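Local coordinates for protein beta-glucosidase (Chaetomella raphigera, PDB 6JXG) that probably hydrolyses terminal, non-reducing beta-D-glucosyl residues to release beta-D-glucose during cellulose breakdown, as a secreted glycoside hydrolase of family 3, at residues I158-N172 with Y201-F214. Sequence-based numbering, arbitrary orientation.
Sequences IGNEQETNRDTMSSN and YNKFNETYACENNF. With NAG (2-acetamido-2-deoxy-beta-D-glucopyranose), chain D.
Ser170 and Ser171 pair in parallel with Lys203 and Phe204, forming one side of a small three-stranded mixed sheet; strand 207-208 follows through a type I' hairpin turn. The segments follow strands 151-157 and 196-199, neighbouring parallel strands of the family 3 N-terminal domain, which belongs to the TIM-barrel clan. Three backbone bonds run along the pair: Lys203 N to Met169 O (2.9 Å), Ser171 N to Lys203 O and Asn205 N to Ser171 O.

The tight part gathers round Asn202. Its ND2 gives a nearly straight bond to Ile158 O (3.0 Å, 167°), with the acceptor in the amide plane. With chi1 53°, CG lies between the backbone N and the carbonyl carbon, and ND2 faces the carbonyls of Ile158 and Lys203. ND2 also bonds to Lys203 O, from the face opposite Ser171 N. Asn202 OD1 is hydrogen-bonded to Ser200 OG, outside the two segments. Nearby, Ile158 CG2 packs against Phe214 CE1 (3.4 Å) and Phe204 CD2, while Ser171 O lies over a face of the Phe204 ring.

The outer side is looser and partly bridged by water. The Arg166 guanidinium has Tyr201 CE2 over one face, but the two planes are 56° apart, so this is no parallel stack. One water links Tyr201 OH to Arg166 NH2, the latter weakly. Glu442 forms a salt bridge with Arg166, and Trp233 O bonds to Tyr201 OH. A second water joins Thr168 O to Lys203 NZ. Tyr208 OH donates to Asp167 O (2.7 Å).

At the hairpin turn, Asn205 ND2 is bonded to C1 of an N-linked NAG, whose C7 lies at the edge of the Phe204 ring, 3.8 Å from CE1. Ser170 OG accepts from Glu206 N (3.0 Å), and Asn172 ND2 makes a weak bond to Glu206 OE1 (3.3 Å).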
loop_
_atom_site.group_PDB
_atom_site.type_symbol
_atom_site.label_atom_id
_atom_site.label_comp_id
_atom_site.label_asym_id
_atom_site.label_seq_id
_atom_site.Cartn_x
_atom_site.Cartn_y
_atom_site.Cartn_z
ATOM N N ILE A 158 14.150 4.998 -1.993
ATOM C CA ILE A 158 13.123 5.737 -1.320
ATOM C C ILE A 158 12.946 7.054 -2.148
ATOM O O ILE A 158 13.831 7.436 -2.933
ATOM C CB ILE A 158 13.564 6.044 0.171
ATOM C CG1 ILE A 158 12.366 6.519 1.004
ATOM C CG2 ILE A 158 14.751 7.018 0.182
ATOM C CD1 ILE A 158 12.525 6.445 2.521
ATOM N N GLY A 159 11.866 7.794 -1.897
ATOM C CA GLY A 159 11.591 9.038 -2.621
ATOM C C GLY A 159 11.124 8.885 -4.044
ATOM O O GLY A 159 11.189 9.848 -4.809
ATOM N N ASN A 160 10.618 7.699 -4.427
ATOM C CA ASN A 160 10.044 7.492 -5.793
ATOM C C ASN A 160 8.561 7.819 -5.729
ATOM O O ASN A 160 7.693 6.960 -5.758
ATOM C CB ASN A 160 10.330 6.074 -6.208
ATOM C CG ASN A 160 9.751 5.691 -7.540
ATOM O OD1 ASN A 160 9.525 6.553 -8.433
ATOM N ND2 ASN A 160 9.554 4.408 -7.708
ATOM N N GLU A 161 8.287 9.105 -5.564
ATOM C CA GLU A 161 6.929 9.607 -5.312
ATOM C C GLU A 161 6.206 9.988 -6.612
ATOM O O GLU A 161 5.103 10.486 -6.544
ATOM C CB GLU A 161 6.973 10.733 -4.274
ATOM C CG GLU A 161 7.446 10.240 -2.894
ATOM C CD GLU A 161 6.373 9.390 -2.184
ATOM O OE1 GLU A 161 5.155 9.632 -2.499
ATOM O OE2 GLU A 161 6.762 8.507 -1.315
ATOM N N GLN A 162 6.876 9.855 -7.759
ATOM C CA GLN A 162 6.207 10.009 -9.077
ATOM C C GLN A 162 6.848 9.124 -10.120
ATOM O O GLN A 162 8.035 8.815 -10.049
ATOM C CB GLN A 162 6.200 11.467 -9.560
ATOM C CG GLN A 162 7.630 12.025 -9.788
ATOM C CD GLN A 162 7.574 13.480 -10.251
ATOM O OE1 GLN A 162 6.997 14.335 -9.557
ATOM N NE2 GLN A 162 8.066 13.735 -11.448
ATOM N N GLU A 163 6.057 8.754 -11.135
ATOM C CA GLU A 163 6.530 7.914 -12.225
ATOM C C GLU A 163 7.231 8.728 -13.333
ATOM O O GLU A 163 8.167 8.258 -13.980
ATOM C CB GLU A 163 5.369 7.147 -12.848
ATOM C CG GLU A 163 4.832 6.111 -11.875
ATOM C CD GLU A 163 5.934 5.180 -11.459
ATOM O OE1 GLU A 163 6.315 4.282 -12.264
ATOM O OE2 GLU A 163 6.483 5.378 -10.333
ATOM N N THR A 164 6.776 9.962 -13.503
ATOM C CA THR A 164 7.388 10.886 -14.442
ATOM C C THR A 164 8.883 11.101 -14.144
ATOM O O THR A 164 9.310 11.547 -13.033
ATOM C CB THR A 164 6.625 12.218 -14.467
ATOM O OG1 THR A 164 5.247 11.996 -14.839
ATOM C CG2 THR A 164 7.271 13.195 -15.525
ATOM N N ASN A 165 9.707 10.734 -15.120
ATOM C CA ASN A 165 11.174 10.814 -15.033
ATOM C C ASN A 165 11.745 10.073 -13.843
ATOM O O ASN A 165 12.738 10.453 -13.309
ATOM C CB ASN A 165 11.680 12.291 -14.925
ATOM C CG ASN A 165 11.200 13.165 -16.080
ATOM O OD1 ASN A 165 11.093 12.722 -17.179
ATOM N ND2 ASN A 165 10.864 14.388 -15.793
ATOM N N ARG A 166 11.094 9.015 -13.421
ATOM C CA ARG A 166 11.510 8.333 -12.255
ATOM C C ARG A 166 12.922 7.806 -12.315
ATOM O O ARG A 166 13.486 7.608 -11.256
ATOM C CB ARG A 166 10.590 7.147 -11.927
ATOM C CG ARG A 166 10.649 6.022 -12.973
ATOM C CD ARG A 166 9.651 4.906 -12.662
ATOM N NE ARG A 166 9.734 3.898 -13.692
ATOM C CZ ARG A 166 9.385 2.626 -13.516
ATOM N NH1 ARG A 166 8.949 2.243 -12.351
ATOM N NH2 ARG A 166 9.502 1.752 -14.510
ATOM N N ASP A 167 13.479 7.571 -13.492
ATOM C CA ASP A 167 14.816 7.005 -13.544
ATOM C C ASP A 167 15.855 8.036 -13.864
ATOM O O ASP A 167 17.020 7.684 -14.135
ATOM C CB ASP A 167 14.907 5.842 -14.498
ATOM C CG ASP A 167 14.612 6.210 -15.901
ATOM O OD1 ASP A 167 14.672 5.280 -16.666
ATOM O OD2 ASP A 167 14.243 7.343 -16.242
ATOM N N THR A 168 15.483 9.325 -13.759
ATOM C CA THR A 168 16.525 10.334 -13.849
ATOM C C THR A 168 16.419 11.450 -12.793
ATOM O O THR A 168 17.416 12.063 -12.437
ATOM C CB THR A 168 16.502 11.039 -15.234
ATOM O OG1 THR A 168 15.203 11.594 -15.471
ATOM C CG2 THR A 168 16.741 10.082 -16.404
ATOM N N MET A 169 15.222 11.758 -12.364
ATOM C CA MET A 169 15.049 12.852 -11.443
ATOM C C MET A 169 15.635 12.549 -10.065
ATOM O O MET A 169 15.801 11.391 -9.658
ATOM C CB MET A 169 13.562 13.053 -11.234
ATOM C CG MET A 169 13.010 11.794 -10.564
ATOM S SD MET A 169 12.587 12.065 -8.875
ATOM C CE MET A 169 11.108 12.609 -9.880
ATOM N N SER A 170 15.911 13.605 -9.308
ATOM C CA SER A 170 16.339 13.460 -7.909
ATOM C C SER A 170 15.215 13.980 -6.942
ATOM O O SER A 170 14.555 15.017 -7.165
ATOM C CB SER A 170 17.642 14.200 -7.692
ATOM O OG SER A 170 18.060 14.060 -6.341
ATOM N N SER A 171 15.014 13.218 -5.877
ATOM C CA SER A 171 14.278 13.601 -4.719
ATOM C C SER A 171 15.311 13.981 -3.665
ATOM O O SER A 171 16.150 13.152 -3.273
ATOM C CB SER A 171 13.456 12.416 -4.223
ATOM O OG SER A 171 12.434 12.110 -5.183
ATOM N N ASN A 172 15.178 15.210 -3.163
ATOM C CA ASN A 172 16.080 15.769 -2.211
ATOM C C ASN A 172 15.226 16.150 -0.990
ATOM O O ASN A 172 14.442 17.103 -1.005
ATOM C CB ASN A 172 16.804 16.973 -2.777
ATOM C CG ASN A 172 17.392 16.733 -4.120
ATOM O OD1 ASN A 172 17.859 15.631 -4.418
ATOM N ND2 ASN A 172 17.359 17.776 -4.987
ATOM N N TYR A 201 14.416 3.510 -8.452
ATOM C CA TYR A 201 15.012 4.022 -9.681
ATOM C C TYR A 201 15.543 5.488 -9.620
ATOM O O TYR A 201 16.400 5.855 -10.430
ATOM C CB TYR A 201 13.989 4.019 -10.804
ATOM C CG TYR A 201 13.708 2.684 -11.390
ATOM C CD1 TYR A 201 14.728 1.996 -12.040
ATOM C CD2 TYR A 201 12.438 2.124 -11.334
ATOM C CE1 TYR A 201 14.480 0.765 -12.651
ATOM C CE2 TYR A 201 12.169 0.895 -11.939
ATOM C CZ TYR A 201 13.173 0.209 -12.592
ATOM O OH TYR A 201 12.985 -1.009 -13.201
ATOM N N ASN A 202 15.034 6.302 -8.685
ATOM C CA ASN A 202 15.287 7.715 -8.748
ATOM C C ASN A 202 16.602 8.022 -8.064
ATOM O O ASN A 202 17.131 7.198 -7.326
ATOM C CB ASN A 202 14.147 8.493 -8.065
ATOM C CG ASN A 202 13.895 7.956 -6.631
ATOM O OD1 ASN A 202 13.331 6.879 -6.443
ATOM N ND2 ASN A 202 14.405 8.664 -5.644
ATOM N N LYS A 203 17.137 9.229 -8.305
ATOM C CA LYS A 203 18.238 9.703 -7.492
ATOM C C LYS A 203 17.654 10.179 -6.169
ATOM O O LYS A 203 16.524 10.682 -6.125
ATOM C CB LYS A 203 19.051 10.843 -8.165
ATOM C CG LYS A 203 19.493 10.474 -9.534
ATOM C CD LYS A 203 20.222 11.566 -10.258
ATOM C CE LYS A 203 20.748 11.016 -11.572
ATOM N NZ LYS A 203 21.258 12.168 -12.314
ATOM N N PHE A 204 18.421 10.010 -5.125
ATOM C CA PHE A 204 18.180 10.657 -3.843
ATOM C C PHE A 204 19.377 11.591 -3.520
ATOM O O PHE A 204 20.501 11.145 -3.454
ATOM C CB PHE A 204 18.025 9.618 -2.704
ATOM C CG PHE A 204 17.670 10.241 -1.401
ATOM C CD1 PHE A 204 18.650 10.702 -0.554
ATOM C CD2 PHE A 204 16.350 10.424 -1.059
ATOM C CE1 PHE A 204 18.327 11.324 0.626
ATOM C CE2 PHE A 204 16.018 11.082 0.110
ATOM C CZ PHE A 204 17.002 11.528 0.934
ATOM N N ASN A 205 19.117 12.862 -3.249
ATOM C CA ASN A 205 20.198 13.829 -2.981
ATOM C C ASN A 205 21.254 13.722 -4.051
ATOM O O ASN A 205 22.455 13.830 -3.766
ATOM C CB ASN A 205 20.790 13.663 -1.584
ATOM C CG ASN A 205 19.961 14.381 -0.508
ATOM O OD1 ASN A 205 18.837 14.830 -0.747
ATOM N ND2 ASN A 205 20.493 14.427 0.667
ATOM N N GLU A 206 20.763 13.584 -5.256
ATOM C CA GLU A 206 21.538 13.579 -6.519
ATOM C C GLU A 206 22.346 12.352 -6.858
ATOM O O GLU A 206 23.057 12.338 -7.876
ATOM C CB GLU A 206 22.358 14.887 -6.687
ATOM C CG GLU A 206 21.512 16.161 -6.579
ATOM C CD GLU A 206 20.495 16.369 -7.693
ATOM O OE1 GLU A 206 19.514 17.106 -7.404
ATOM O OE2 GLU A 206 20.659 15.844 -8.845
ATOM N N THR A 207 22.201 11.288 -6.074
ATOM C CA THR A 207 22.828 10.004 -6.388
ATOM C C THR A 207 21.761 8.887 -6.452
ATOM O O THR A 207 20.933 8.717 -5.510
ATOM C CB THR A 207 23.883 9.649 -5.306
ATOM O OG1 THR A 207 24.920 10.625 -5.330
ATOM C CG2 THR A 207 24.469 8.269 -5.534
ATOM N N TYR A 208 21.776 8.116 -7.528
ATOM C CA TYR A 208 20.827 6.970 -7.703
ATOM C C TYR A 208 20.746 6.166 -6.410
ATOM O O TYR A 208 21.788 5.830 -5.795
ATOM C CB TYR A 208 21.295 6.071 -8.853
ATOM C CG TYR A 208 20.934 6.619 -10.198
ATOM C CD1 TYR A 208 21.902 7.033 -11.114
ATOM C CD2 TYR A 208 19.586 6.812 -10.504
ATOM C CE1 TYR A 208 21.499 7.568 -12.348
ATOM C CE2 TYR A 208 19.184 7.351 -11.708
ATOM C CZ TYR A 208 20.141 7.755 -12.615
ATOM O OH TYR A 208 19.678 8.245 -13.833
ATOM N N ALA A 209 19.524 5.831 -6.009
ATOM C CA ALA A 209 19.272 5.118 -4.765
ATOM C C ALA A 209 20.094 3.833 -4.626
ATOM O O ALA A 209 20.668 3.562 -3.564
ATOM C CB ALA A 209 17.786 4.847 -4.625
ATOM N N CYS A 210 20.235 3.068 -5.708
ATOM C CA CYS A 210 21.005 1.797 -5.663
ATOM C C CYS A 210 22.536 2.001 -5.701
ATOM O O CYS A 210 23.329 1.018 -5.579
ATOM C CB CYS A 210 20.501 0.864 -6.777
ATOM S SG CYS A 210 18.742 0.339 -6.457
ATOM N N GLU A 211 22.956 3.261 -5.774
ATOM C CA GLU A 211 24.369 3.690 -5.765
ATOM C C GLU A 211 24.688 4.582 -4.620
ATOM O O GLU A 211 25.751 5.137 -4.518
ATOM C CB GLU A 211 24.612 4.470 -7.010
ATOM C CG GLU A 211 24.315 3.762 -8.312
ATOM C CD GLU A 211 25.406 2.782 -8.794
ATOM O OE1 GLU A 211 26.651 3.041 -8.631
ATOM O OE2 GLU A 211 25.043 1.720 -9.347
ATOM N N ASN A 212 23.737 4.734 -3.709
ATOM C CA ASN A 212 23.779 5.732 -2.643
ATOM C C ASN A 212 24.123 5.085 -1.344
ATOM O O ASN A 212 23.424 4.175 -0.859
ATOM C CB ASN A 212 22.369 6.413 -2.522
ATOM C CG ASN A 212 22.394 7.650 -1.688
ATOM O OD1 ASN A 212 22.927 7.659 -0.530
ATOM N ND2 ASN A 212 21.913 8.736 -2.264
ATOM N N ASN A 213 25.160 5.620 -0.684
ATOM C CA ASN A 213 25.627 5.032 0.541
ATOM C C ASN A 213 24.583 5.021 1.654
ATOM O O ASN A 213 24.824 4.401 2.648
ATOM C CB ASN A 213 26.877 5.761 1.088
ATOM C CG ASN A 213 28.130 5.495 0.253
ATOM O OD1 ASN A 213 28.166 4.730 -0.695
ATOM N ND2 ASN A 213 29.168 6.182 0.604
ATOM N N PHE A 214 23.464 5.724 1.509
ATOM C CA PHE A 214 22.373 5.595 2.492
ATOM C C PHE A 214 21.782 4.220 2.711
ATOM O O PHE A 214 21.136 3.953 3.729
ATOM C CB PHE A 214 21.341 6.683 2.330
ATOM C CG PHE A 214 20.287 6.502 1.271
ATOM C CD1 PHE A 214 19.168 7.334 1.344
ATOM C CD2 PHE A 214 20.398 5.636 0.207
ATOM C CE1 PHE A 214 18.180 7.311 0.340
ATOM C CE2 PHE A 214 19.410 5.598 -0.782
ATOM C CZ PHE A 214 18.287 6.413 -0.715
HETATM C C1 NAG D . 19.896 15.079 1.783
HETATM C C2 NAG D . 20.512 14.471 3.045
HETATM C C3 NAG D . 20.102 15.382 4.181
HETATM C C4 NAG D . 20.652 16.748 3.865
HETATM C C5 NAG D . 19.696 17.193 2.772
HETATM C C6 NAG D . 19.785 18.691 2.585
HETATM C C7 NAG D . 20.960 11.996 3.241
HETATM C C8 NAG D . 22.217 11.998 2.467
HETATM N N2 NAG D . 20.194 13.101 3.446
HETATM O O3 NAG D . 20.672 14.910 5.359
HETATM O O4 NAG D . 20.719 17.497 5.017
HETATM O O5 NAG D . 20.246 16.452 1.668
HETATM O O6 NAG D . 21.107 18.828 2.106
HETATM O O7 NAG D . 20.597 10.868 3.622
HETATM O O HOH W 1 10.533 -1.187 -14.650
HETATM O O HOH W 2 19.088 14.071 -12.941
#